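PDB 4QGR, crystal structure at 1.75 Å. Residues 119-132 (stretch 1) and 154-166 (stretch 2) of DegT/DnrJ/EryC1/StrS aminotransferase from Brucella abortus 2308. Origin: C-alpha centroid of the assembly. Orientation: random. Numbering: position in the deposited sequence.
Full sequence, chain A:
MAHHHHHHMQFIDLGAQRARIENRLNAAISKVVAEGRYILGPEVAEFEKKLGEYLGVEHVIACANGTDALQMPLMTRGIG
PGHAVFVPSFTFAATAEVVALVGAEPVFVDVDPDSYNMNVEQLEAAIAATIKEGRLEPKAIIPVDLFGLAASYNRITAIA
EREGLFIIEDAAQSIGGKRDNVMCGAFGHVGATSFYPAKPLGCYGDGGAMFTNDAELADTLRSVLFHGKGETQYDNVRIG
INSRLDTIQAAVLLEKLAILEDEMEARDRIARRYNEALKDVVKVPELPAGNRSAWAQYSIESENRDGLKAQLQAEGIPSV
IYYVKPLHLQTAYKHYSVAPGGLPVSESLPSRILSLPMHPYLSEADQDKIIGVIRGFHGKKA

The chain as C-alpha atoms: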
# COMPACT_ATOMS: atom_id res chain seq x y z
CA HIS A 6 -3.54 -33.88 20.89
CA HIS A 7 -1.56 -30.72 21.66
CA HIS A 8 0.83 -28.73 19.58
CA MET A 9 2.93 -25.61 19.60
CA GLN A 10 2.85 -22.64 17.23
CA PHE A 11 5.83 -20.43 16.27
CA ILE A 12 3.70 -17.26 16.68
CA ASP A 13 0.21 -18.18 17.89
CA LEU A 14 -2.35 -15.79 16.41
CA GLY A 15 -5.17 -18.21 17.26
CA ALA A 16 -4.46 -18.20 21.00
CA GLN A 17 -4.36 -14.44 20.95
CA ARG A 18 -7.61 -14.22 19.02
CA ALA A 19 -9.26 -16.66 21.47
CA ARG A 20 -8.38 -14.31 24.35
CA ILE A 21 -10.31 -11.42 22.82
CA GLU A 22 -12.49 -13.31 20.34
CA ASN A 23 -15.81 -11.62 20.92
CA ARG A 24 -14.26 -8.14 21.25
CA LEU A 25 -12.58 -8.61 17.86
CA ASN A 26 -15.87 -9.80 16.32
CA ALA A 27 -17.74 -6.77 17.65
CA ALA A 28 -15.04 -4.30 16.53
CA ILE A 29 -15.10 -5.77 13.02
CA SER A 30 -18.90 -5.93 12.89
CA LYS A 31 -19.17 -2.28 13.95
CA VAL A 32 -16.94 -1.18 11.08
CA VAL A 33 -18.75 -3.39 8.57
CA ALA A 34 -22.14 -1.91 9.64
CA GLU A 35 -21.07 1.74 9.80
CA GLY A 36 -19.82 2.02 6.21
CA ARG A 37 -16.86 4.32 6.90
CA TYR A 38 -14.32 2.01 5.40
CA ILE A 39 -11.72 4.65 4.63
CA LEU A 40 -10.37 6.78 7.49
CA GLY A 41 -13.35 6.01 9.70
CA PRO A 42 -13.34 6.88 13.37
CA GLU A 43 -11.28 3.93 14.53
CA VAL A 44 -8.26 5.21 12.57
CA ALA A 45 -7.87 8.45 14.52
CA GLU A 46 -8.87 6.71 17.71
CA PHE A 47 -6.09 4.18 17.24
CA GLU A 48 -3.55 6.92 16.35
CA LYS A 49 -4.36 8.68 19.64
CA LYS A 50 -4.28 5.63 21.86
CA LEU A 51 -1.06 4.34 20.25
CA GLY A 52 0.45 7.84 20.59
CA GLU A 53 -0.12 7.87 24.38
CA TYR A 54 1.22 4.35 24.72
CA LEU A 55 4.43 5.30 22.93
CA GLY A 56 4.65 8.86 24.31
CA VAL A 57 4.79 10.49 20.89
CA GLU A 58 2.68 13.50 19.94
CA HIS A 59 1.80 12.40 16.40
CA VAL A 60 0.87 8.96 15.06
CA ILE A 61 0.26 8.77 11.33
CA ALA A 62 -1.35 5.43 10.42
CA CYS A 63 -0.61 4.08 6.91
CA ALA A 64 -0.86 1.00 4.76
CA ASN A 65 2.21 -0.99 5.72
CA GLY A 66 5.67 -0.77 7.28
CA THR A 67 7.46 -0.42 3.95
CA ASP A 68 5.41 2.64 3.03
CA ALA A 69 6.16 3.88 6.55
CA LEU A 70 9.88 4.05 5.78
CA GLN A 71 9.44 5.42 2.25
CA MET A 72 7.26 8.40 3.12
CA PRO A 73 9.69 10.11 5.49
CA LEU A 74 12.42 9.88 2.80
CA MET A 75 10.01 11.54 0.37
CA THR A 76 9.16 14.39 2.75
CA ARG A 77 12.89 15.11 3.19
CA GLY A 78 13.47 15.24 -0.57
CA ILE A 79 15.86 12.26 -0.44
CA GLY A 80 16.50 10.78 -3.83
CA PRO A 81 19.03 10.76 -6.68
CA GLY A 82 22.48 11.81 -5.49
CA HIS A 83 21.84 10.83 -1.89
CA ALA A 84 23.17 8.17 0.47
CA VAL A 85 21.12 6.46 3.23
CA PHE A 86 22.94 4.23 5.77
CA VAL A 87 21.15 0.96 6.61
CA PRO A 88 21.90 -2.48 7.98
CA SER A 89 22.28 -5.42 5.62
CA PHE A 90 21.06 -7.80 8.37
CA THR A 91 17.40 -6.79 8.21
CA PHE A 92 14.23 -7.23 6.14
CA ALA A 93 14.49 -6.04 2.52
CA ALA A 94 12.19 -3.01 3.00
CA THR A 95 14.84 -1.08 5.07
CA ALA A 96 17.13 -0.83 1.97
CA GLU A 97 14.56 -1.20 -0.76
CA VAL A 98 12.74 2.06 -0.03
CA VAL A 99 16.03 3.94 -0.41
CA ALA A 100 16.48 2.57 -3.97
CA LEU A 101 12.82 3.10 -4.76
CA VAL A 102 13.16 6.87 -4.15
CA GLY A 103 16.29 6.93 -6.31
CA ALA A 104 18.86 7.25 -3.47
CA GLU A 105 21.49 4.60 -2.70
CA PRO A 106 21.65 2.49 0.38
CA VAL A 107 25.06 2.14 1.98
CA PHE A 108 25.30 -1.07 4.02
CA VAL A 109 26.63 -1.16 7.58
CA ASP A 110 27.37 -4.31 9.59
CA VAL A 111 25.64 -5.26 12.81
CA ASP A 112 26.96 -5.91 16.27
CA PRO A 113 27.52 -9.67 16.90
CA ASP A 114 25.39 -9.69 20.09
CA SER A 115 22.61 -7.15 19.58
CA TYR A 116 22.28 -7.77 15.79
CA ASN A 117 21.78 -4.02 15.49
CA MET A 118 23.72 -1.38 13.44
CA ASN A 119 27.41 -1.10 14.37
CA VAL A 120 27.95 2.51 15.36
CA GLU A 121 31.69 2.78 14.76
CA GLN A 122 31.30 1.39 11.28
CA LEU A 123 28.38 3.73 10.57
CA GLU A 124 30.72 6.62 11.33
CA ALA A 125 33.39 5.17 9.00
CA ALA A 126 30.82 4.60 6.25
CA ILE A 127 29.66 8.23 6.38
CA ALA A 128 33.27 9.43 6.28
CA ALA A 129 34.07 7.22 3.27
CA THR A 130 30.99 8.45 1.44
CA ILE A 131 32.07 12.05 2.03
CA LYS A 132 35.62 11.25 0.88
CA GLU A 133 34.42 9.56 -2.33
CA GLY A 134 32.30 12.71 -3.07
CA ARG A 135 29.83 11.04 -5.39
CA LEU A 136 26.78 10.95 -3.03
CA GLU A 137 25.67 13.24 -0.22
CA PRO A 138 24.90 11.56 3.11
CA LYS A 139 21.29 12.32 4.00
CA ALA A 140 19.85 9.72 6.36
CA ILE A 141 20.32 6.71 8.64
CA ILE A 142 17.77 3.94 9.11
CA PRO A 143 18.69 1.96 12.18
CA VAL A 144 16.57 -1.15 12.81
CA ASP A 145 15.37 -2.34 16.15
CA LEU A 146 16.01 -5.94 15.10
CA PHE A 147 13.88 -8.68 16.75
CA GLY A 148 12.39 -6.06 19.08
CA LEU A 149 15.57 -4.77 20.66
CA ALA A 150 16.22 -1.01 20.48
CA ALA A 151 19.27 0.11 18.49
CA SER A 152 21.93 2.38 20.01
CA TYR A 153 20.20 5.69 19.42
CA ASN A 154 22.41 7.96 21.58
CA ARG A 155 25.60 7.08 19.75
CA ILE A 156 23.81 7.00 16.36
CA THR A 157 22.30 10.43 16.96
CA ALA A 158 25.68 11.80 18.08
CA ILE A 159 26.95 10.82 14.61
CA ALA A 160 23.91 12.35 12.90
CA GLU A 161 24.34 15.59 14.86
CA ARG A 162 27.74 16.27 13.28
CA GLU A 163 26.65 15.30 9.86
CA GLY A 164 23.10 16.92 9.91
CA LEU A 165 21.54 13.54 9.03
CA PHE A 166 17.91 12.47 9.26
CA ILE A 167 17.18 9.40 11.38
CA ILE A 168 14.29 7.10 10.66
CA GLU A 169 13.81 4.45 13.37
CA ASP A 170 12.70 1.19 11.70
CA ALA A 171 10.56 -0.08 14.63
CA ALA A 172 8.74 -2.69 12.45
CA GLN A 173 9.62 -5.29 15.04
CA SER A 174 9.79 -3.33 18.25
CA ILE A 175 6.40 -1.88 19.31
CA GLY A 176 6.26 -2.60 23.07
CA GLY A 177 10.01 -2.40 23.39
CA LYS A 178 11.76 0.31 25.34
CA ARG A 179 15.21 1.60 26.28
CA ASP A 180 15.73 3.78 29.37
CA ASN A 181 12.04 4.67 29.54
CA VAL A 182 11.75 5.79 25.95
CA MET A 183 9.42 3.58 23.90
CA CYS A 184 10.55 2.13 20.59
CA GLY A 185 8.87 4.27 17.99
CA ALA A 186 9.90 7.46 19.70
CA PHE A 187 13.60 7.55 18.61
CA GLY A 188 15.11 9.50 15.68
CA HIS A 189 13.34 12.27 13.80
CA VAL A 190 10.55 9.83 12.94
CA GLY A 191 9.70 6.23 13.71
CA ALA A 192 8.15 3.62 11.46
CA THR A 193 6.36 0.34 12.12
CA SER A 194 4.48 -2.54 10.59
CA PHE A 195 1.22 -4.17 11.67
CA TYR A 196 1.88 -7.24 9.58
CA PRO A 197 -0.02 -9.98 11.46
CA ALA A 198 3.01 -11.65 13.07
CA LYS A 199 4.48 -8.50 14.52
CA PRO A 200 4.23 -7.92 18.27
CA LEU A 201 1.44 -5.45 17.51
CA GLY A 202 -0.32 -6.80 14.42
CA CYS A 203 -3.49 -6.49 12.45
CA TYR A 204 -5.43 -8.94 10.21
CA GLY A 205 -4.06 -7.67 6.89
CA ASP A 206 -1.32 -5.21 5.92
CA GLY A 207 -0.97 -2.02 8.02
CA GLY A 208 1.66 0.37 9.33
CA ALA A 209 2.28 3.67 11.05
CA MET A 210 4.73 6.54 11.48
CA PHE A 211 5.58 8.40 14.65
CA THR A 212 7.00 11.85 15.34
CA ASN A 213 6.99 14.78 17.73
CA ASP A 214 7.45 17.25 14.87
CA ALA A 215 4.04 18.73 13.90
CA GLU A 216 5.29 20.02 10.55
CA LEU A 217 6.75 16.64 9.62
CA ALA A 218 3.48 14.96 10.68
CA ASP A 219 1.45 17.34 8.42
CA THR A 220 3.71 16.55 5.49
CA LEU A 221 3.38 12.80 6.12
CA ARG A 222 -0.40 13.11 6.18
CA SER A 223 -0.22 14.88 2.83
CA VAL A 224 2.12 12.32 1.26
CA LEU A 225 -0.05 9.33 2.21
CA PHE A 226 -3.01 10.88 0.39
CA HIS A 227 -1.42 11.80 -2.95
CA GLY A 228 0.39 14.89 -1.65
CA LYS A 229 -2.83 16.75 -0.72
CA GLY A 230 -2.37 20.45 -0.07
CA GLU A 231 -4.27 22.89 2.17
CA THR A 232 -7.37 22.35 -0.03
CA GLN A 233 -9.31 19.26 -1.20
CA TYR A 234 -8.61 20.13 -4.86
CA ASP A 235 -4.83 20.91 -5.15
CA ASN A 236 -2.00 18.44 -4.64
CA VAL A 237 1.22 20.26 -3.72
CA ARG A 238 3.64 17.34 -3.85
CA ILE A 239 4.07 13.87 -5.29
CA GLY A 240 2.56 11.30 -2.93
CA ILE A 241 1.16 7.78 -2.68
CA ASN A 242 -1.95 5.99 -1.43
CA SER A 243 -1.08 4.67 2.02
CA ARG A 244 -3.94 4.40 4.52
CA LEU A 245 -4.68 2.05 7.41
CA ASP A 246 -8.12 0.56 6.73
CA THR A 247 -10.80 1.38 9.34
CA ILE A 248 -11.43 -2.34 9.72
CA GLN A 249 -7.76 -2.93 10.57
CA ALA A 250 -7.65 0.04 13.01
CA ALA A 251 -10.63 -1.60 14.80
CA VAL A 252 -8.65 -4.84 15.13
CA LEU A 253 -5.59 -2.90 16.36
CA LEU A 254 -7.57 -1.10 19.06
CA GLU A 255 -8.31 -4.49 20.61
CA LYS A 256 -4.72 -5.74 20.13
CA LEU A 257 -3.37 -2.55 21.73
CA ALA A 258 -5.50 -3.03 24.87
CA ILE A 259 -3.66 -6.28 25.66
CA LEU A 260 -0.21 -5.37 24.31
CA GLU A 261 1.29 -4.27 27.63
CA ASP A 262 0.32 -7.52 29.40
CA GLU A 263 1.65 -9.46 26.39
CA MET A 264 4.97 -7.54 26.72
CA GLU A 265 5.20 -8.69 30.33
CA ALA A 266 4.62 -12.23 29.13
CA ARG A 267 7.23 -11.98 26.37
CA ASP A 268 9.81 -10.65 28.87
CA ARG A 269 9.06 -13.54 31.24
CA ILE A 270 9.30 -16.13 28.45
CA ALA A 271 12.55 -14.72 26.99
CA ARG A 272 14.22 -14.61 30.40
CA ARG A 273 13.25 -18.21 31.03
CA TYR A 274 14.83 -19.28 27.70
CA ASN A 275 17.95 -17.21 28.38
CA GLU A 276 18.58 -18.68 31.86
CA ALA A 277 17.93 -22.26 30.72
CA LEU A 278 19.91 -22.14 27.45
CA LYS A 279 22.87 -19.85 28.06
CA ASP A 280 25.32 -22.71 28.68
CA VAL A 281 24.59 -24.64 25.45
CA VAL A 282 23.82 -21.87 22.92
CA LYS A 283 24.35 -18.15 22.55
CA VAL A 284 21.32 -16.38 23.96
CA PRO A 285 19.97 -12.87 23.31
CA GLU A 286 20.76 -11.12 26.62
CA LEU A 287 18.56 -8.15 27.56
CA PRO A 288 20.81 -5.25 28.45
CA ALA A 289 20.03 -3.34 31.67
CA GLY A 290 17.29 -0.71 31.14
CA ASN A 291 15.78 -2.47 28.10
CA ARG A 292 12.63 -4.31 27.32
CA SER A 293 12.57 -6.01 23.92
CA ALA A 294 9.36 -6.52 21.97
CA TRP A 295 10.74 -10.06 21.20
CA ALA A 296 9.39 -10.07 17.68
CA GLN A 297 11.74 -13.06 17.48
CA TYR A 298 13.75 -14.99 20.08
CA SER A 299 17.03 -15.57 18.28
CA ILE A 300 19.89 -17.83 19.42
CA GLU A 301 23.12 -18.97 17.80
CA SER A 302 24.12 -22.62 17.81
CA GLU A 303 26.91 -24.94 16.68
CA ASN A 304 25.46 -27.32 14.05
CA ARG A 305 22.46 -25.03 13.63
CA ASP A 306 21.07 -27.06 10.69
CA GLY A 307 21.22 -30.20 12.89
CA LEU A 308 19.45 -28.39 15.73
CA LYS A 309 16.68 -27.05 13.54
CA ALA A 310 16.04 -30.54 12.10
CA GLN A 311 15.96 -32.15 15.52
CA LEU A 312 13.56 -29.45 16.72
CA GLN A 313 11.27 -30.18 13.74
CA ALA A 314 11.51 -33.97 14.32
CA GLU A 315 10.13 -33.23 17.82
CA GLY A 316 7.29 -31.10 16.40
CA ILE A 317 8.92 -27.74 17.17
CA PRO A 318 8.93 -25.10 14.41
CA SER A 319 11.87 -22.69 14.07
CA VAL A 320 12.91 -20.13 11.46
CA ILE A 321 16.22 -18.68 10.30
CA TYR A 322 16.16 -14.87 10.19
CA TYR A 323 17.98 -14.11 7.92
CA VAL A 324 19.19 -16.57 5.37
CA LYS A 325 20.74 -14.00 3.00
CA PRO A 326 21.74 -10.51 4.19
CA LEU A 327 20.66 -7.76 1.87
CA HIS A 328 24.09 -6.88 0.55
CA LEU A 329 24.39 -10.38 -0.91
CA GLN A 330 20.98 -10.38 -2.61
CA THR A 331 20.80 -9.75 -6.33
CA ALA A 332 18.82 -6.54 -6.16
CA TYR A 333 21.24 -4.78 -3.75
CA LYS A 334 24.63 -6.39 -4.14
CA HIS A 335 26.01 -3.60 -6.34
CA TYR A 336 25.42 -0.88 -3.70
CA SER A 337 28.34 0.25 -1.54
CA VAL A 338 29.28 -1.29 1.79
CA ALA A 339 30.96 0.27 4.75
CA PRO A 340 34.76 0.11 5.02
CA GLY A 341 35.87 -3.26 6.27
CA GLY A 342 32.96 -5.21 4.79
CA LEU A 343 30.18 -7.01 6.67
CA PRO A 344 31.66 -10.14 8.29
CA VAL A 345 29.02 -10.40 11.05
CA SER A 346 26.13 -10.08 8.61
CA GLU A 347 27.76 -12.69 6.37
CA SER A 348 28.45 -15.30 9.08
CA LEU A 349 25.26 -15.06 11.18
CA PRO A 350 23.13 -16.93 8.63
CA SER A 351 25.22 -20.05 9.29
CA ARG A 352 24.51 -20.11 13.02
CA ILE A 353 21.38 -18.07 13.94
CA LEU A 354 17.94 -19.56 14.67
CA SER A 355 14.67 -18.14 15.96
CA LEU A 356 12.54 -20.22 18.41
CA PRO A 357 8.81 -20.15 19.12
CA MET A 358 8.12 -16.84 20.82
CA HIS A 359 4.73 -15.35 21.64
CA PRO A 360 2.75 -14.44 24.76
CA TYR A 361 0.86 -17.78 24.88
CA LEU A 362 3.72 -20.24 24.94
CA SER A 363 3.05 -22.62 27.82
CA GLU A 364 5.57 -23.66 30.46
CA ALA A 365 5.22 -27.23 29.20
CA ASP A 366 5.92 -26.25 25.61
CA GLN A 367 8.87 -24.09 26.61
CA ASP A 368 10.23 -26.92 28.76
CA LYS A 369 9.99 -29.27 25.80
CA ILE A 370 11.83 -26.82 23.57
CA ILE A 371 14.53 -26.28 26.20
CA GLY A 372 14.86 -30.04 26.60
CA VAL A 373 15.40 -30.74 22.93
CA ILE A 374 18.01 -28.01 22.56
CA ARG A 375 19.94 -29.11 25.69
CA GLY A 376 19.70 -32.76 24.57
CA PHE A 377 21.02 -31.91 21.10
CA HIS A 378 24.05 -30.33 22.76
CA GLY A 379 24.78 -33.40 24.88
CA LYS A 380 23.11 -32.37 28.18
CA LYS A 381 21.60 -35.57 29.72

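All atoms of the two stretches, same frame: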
# COMPACT_ATOMS: atom_id res chain seq x y z
N ASN A 119 26.12 -1.36 13.75
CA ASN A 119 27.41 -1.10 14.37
C ASN A 119 27.71 0.40 14.23
O ASN A 119 27.80 0.96 13.12
CB ASN A 119 28.50 -1.95 13.65
CG ASN A 119 29.91 -1.67 14.14
OD1 ASN A 119 30.29 -0.54 14.37
ND2 ASN A 119 30.72 -2.71 14.21
N VAL A 120 27.84 1.06 15.36
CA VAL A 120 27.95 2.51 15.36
C VAL A 120 29.29 3.01 14.83
O VAL A 120 29.34 4.04 14.11
CB VAL A 120 27.70 3.01 16.78
CG1 VAL A 120 28.14 4.46 16.93
CG2 VAL A 120 26.22 2.76 17.09
N GLU A 121 30.38 2.34 15.21
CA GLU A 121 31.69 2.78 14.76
C GLU A 121 31.79 2.68 13.25
O GLU A 121 32.37 3.56 12.58
CB GLU A 121 32.81 1.94 15.37
CG GLU A 121 33.09 2.25 16.84
CD GLU A 121 32.15 1.57 17.82
OE1 GLU A 121 31.32 0.69 17.43
OE2 GLU A 121 32.25 1.95 19.02
N GLN A 122 31.25 1.59 12.72
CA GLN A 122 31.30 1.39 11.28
C GLN A 122 30.37 2.33 10.53
O GLN A 122 30.70 2.75 9.44
CB GLN A 122 31.03 -0.07 10.91
CG GLN A 122 31.59 -0.37 9.52
CD GLN A 122 31.15 -1.68 8.93
OE1 GLN A 122 30.02 -2.15 9.17
NE2 GLN A 122 32.00 -2.25 8.10
N LEU A 123 29.22 2.68 11.11
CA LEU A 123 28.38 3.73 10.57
C LEU A 123 29.19 5.02 10.35
O LEU A 123 29.13 5.65 9.28
CB LEU A 123 27.23 4.03 11.52
CG LEU A 123 26.36 5.24 11.27
CD1 LEU A 123 25.69 5.15 9.91
CD2 LEU A 123 25.32 5.52 12.37
N GLU A 124 29.89 5.43 11.39
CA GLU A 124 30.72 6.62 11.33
C GLU A 124 31.74 6.54 10.18
O GLU A 124 31.93 7.51 9.41
CB GLU A 124 31.40 6.86 12.71
CG GLU A 124 32.08 8.23 12.81
CD GLU A 124 32.36 8.63 14.26
OE1 GLU A 124 33.07 7.89 14.98
OE2 GLU A 124 31.84 9.66 14.71
N ALA A 125 32.41 5.41 10.08
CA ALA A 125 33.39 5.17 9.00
C ALA A 125 32.77 5.19 7.61
O ALA A 125 33.39 5.70 6.66
CB ALA A 125 34.10 3.88 9.22
N ALA A 126 31.55 4.67 7.50
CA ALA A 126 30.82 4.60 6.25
C ALA A 126 30.45 6.01 5.78
O ALA A 126 30.60 6.33 4.60
CB ALA A 126 29.55 3.75 6.41
N ILE A 127 30.01 6.86 6.71
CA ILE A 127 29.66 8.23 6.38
C ILE A 127 30.92 8.97 5.92
O ILE A 127 30.90 9.67 4.90
CB ILE A 127 29.03 8.95 7.56
CG1 ILE A 127 27.65 8.38 7.84
CG2 ILE A 127 28.99 10.45 7.30
CD1 ILE A 127 27.11 8.68 9.20
N ALA A 128 32.02 8.79 6.66
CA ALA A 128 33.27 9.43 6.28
C ALA A 128 33.76 8.99 4.89
O ALA A 128 34.22 9.83 4.10
CB ALA A 128 34.37 9.22 7.33
N ALA A 129 33.67 7.71 4.59
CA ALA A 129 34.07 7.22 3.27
C ALA A 129 33.20 7.79 2.15
O ALA A 129 33.69 8.16 1.08
CB ALA A 129 34.06 5.70 3.23
N THR A 130 31.90 7.90 2.42
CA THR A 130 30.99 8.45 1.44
C THR A 130 31.35 9.90 1.18
O THR A 130 31.36 10.35 0.02
CB THR A 130 29.52 8.31 1.88
OG1 THR A 130 29.24 6.94 2.15
CG2 THR A 130 28.59 8.82 0.80
N ILE A 131 31.69 10.64 2.23
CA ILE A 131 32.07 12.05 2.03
C ILE A 131 33.36 12.11 1.21
O ILE A 131 33.45 12.89 0.26
CB ILE A 131 32.17 12.80 3.34
CG1 ILE A 131 30.77 12.86 3.96
CG2 ILE A 131 32.74 14.21 3.13
CD1 ILE A 131 30.70 13.47 5.34
N LYS A 132 34.33 11.27 1.57
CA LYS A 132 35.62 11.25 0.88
C LYS A 132 35.49 10.90 -0.61
O LYS A 132 36.19 11.49 -1.45
CB LYS A 132 36.58 10.26 1.55
N ASN A 154 21.60 6.80 21.11
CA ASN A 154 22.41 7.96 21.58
C ASN A 154 23.66 8.10 20.75
O ASN A 154 23.95 9.18 20.25
CB ASN A 154 22.75 7.88 23.04
CG ASN A 154 21.52 7.79 23.90
OD1 ASN A 154 20.43 8.27 23.53
ND2 ASN A 154 21.64 7.10 25.00
N ARG A 155 24.39 7.00 20.56
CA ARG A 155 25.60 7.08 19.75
C ARG A 155 25.30 7.34 18.25
O ARG A 155 26.06 8.06 17.57
CB ARG A 155 26.44 5.84 19.95
CG ARG A 155 26.86 5.71 21.42
CD ARG A 155 27.65 4.45 21.69
NE ARG A 155 28.96 4.60 21.07
CZ ARG A 155 29.71 3.59 20.64
NH1 ARG A 155 29.29 2.34 20.76
NH2 ARG A 155 30.89 3.86 20.09
N ILE A 156 24.22 6.75 17.74
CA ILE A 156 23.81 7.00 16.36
C ILE A 156 23.43 8.46 16.14
O ILE A 156 23.84 9.08 15.15
CB ILE A 156 22.66 6.05 15.94
CG1 ILE A 156 23.16 4.62 15.91
CG2 ILE A 156 22.14 6.38 14.55
CD1 ILE A 156 22.06 3.63 15.67
N THR A 157 22.69 9.04 17.08
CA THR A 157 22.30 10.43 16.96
C THR A 157 23.52 11.34 17.11
O THR A 157 23.62 12.37 16.39
CB THR A 157 21.21 10.74 18.02
OG1 THR A 157 20.18 9.76 17.88
CG2 THR A 157 20.66 12.17 17.88
N ALA A 158 24.46 10.98 17.98
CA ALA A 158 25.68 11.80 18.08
C ALA A 158 26.37 11.91 16.70
O ALA A 158 26.82 12.97 16.30
CB ALA A 158 26.65 11.25 19.11
N ILE A 159 26.39 10.80 15.95
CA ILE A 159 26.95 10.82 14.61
C ILE A 159 26.14 11.70 13.66
O ILE A 159 26.67 12.54 12.93
CB ILE A 159 27.10 9.38 14.07
CG1 ILE A 159 28.23 8.67 14.79
CG2 ILE A 159 27.42 9.43 12.58
CD1 ILE A 159 28.12 7.17 14.74
N ALA A 160 24.84 11.54 13.68
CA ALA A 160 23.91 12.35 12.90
C ALA A 160 23.97 13.84 13.20
O ALA A 160 23.69 14.68 12.33
CB ALA A 160 22.49 11.84 13.15
N GLU A 161 24.28 14.20 14.44
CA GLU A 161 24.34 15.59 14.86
C GLU A 161 25.45 16.36 14.13
O GLU A 161 25.31 17.53 13.85
CB GLU A 161 24.57 15.67 16.39
CG GLU A 161 23.31 15.38 17.15
CD GLU A 161 23.52 15.13 18.63
OE1 GLU A 161 24.66 15.25 19.12
OE2 GLU A 161 22.51 14.82 19.30
N ARG A 162 26.56 15.68 13.88
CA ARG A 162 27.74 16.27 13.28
C ARG A 162 27.42 16.49 11.84
O ARG A 162 27.63 17.55 11.29
CB ARG A 162 28.95 15.31 13.45
CG ARG A 162 30.27 15.70 12.80
CD ARG A 162 30.63 17.16 13.02
NE ARG A 162 30.87 17.52 14.43
CZ ARG A 162 31.99 17.27 15.11
NH1 ARG A 162 32.09 17.64 16.37
NH2 ARG A 162 33.02 16.64 14.54
N GLU A 163 26.83 15.44 11.27
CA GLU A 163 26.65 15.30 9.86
C GLU A 163 25.32 15.90 9.33
O GLU A 163 25.15 15.91 8.13
CB GLU A 163 26.77 13.79 9.54
CG GLU A 163 28.06 13.10 10.00
CD GLU A 163 29.34 13.65 9.33
OE1 GLU A 163 29.22 14.33 8.29
OE2 GLU A 163 30.47 13.43 9.84
N GLY A 164 24.43 16.39 10.22
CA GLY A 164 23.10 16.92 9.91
C GLY A 164 22.05 15.87 9.45
O GLY A 164 21.00 16.23 8.91
N LEU A 165 22.28 14.60 9.73
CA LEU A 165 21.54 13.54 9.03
C LEU A 165 20.18 13.29 9.68
O LEU A 165 20.02 13.41 10.89
CB LEU A 165 22.34 12.24 9.02
CG LEU A 165 23.77 12.34 8.44
CD1 LEU A 165 24.55 11.03 8.47
CD2 LEU A 165 23.70 12.89 7.02
N PHE A 166 19.25 12.83 8.86
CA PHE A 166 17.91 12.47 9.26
C PHE A 166 17.87 11.01 9.72
O PHE A 166 18.41 10.13 9.03
CB PHE A 166 17.02 12.65 8.02
CG PHE A 166 15.55 12.55 8.26
CD1 PHE A 166 14.85 13.51 9.02
CD2 PHE A 166 14.80 11.59 7.60
CE1 PHE A 166 13.48 13.41 9.17
CE2 PHE A 166 13.44 11.51 7.73
CZ PHE A 166 12.77 12.42 8.52

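The two helices, 120-132 and 154-163, run nearly parallel, with 16° between their N-to-C directions and an axial approach of 9.9 Å, and the side chain of Ile159 sits as a knob in a hole of the first helix. Its hole is formed by Val120, Leu123, Glu124 and Ile127, positions i, i+3, i+4 and i+7 of the facing helix. Three walls are apolar: Ile159 CD1 lies 3.5 Å from Val120 CG1 and 4.0 Å from Leu123 CD2, while Ile159 CG2 lies 3.5 Å from Ile127 CD1. The fourth is Glu124, whose CB lies 3.9 Å from Ile159 CD1 and whose OE2 lies 3.7 Å from Ile159 CG1. Ile159 accordingly loses 98 Å² to the other stretch, the largest share of any residue in a contact that buries 533 Å² in total.

At the start of the first helix the register pairs Val120 with Ile156, their CA atoms 6.2 Å apart. There Val120 CG2 packs 3.8 Å from Ile156 CG1. At the exposed margin, Arg155 NH2 donates to Glu121 OE2 at 2.6 Å with an N-H...acceptor angle of 171°, a short, nearly linear hydrogen bond within a salt bridge. Glu121 reaches it although its CA-to-CB bond points away, its chi2 being p (82°). The carboxylate oxygen lies near the guanidinium plane, at its edge, whereas Val120 CG1 covers one face.

Asn119 OD1 caps the first helix by accepting from Gln122 N (2.9 Å, 169°).

Toward the C-terminal end, Ile127 CD1 also meets Leu165 CD1 at 3.6 Å, extending the apolar packing beyond the second helix. Gly164, with a positive phi of 70°, is the first residue to leave helical geometry after Glu163, and Leu165 N closes back on Ala160 O at 3.0 Å. The carboxylate of Glu163 borders this end, its OE1 3.4 Å from Ile131 CD1, a van der Waals contact of an oxygen with a methyl group.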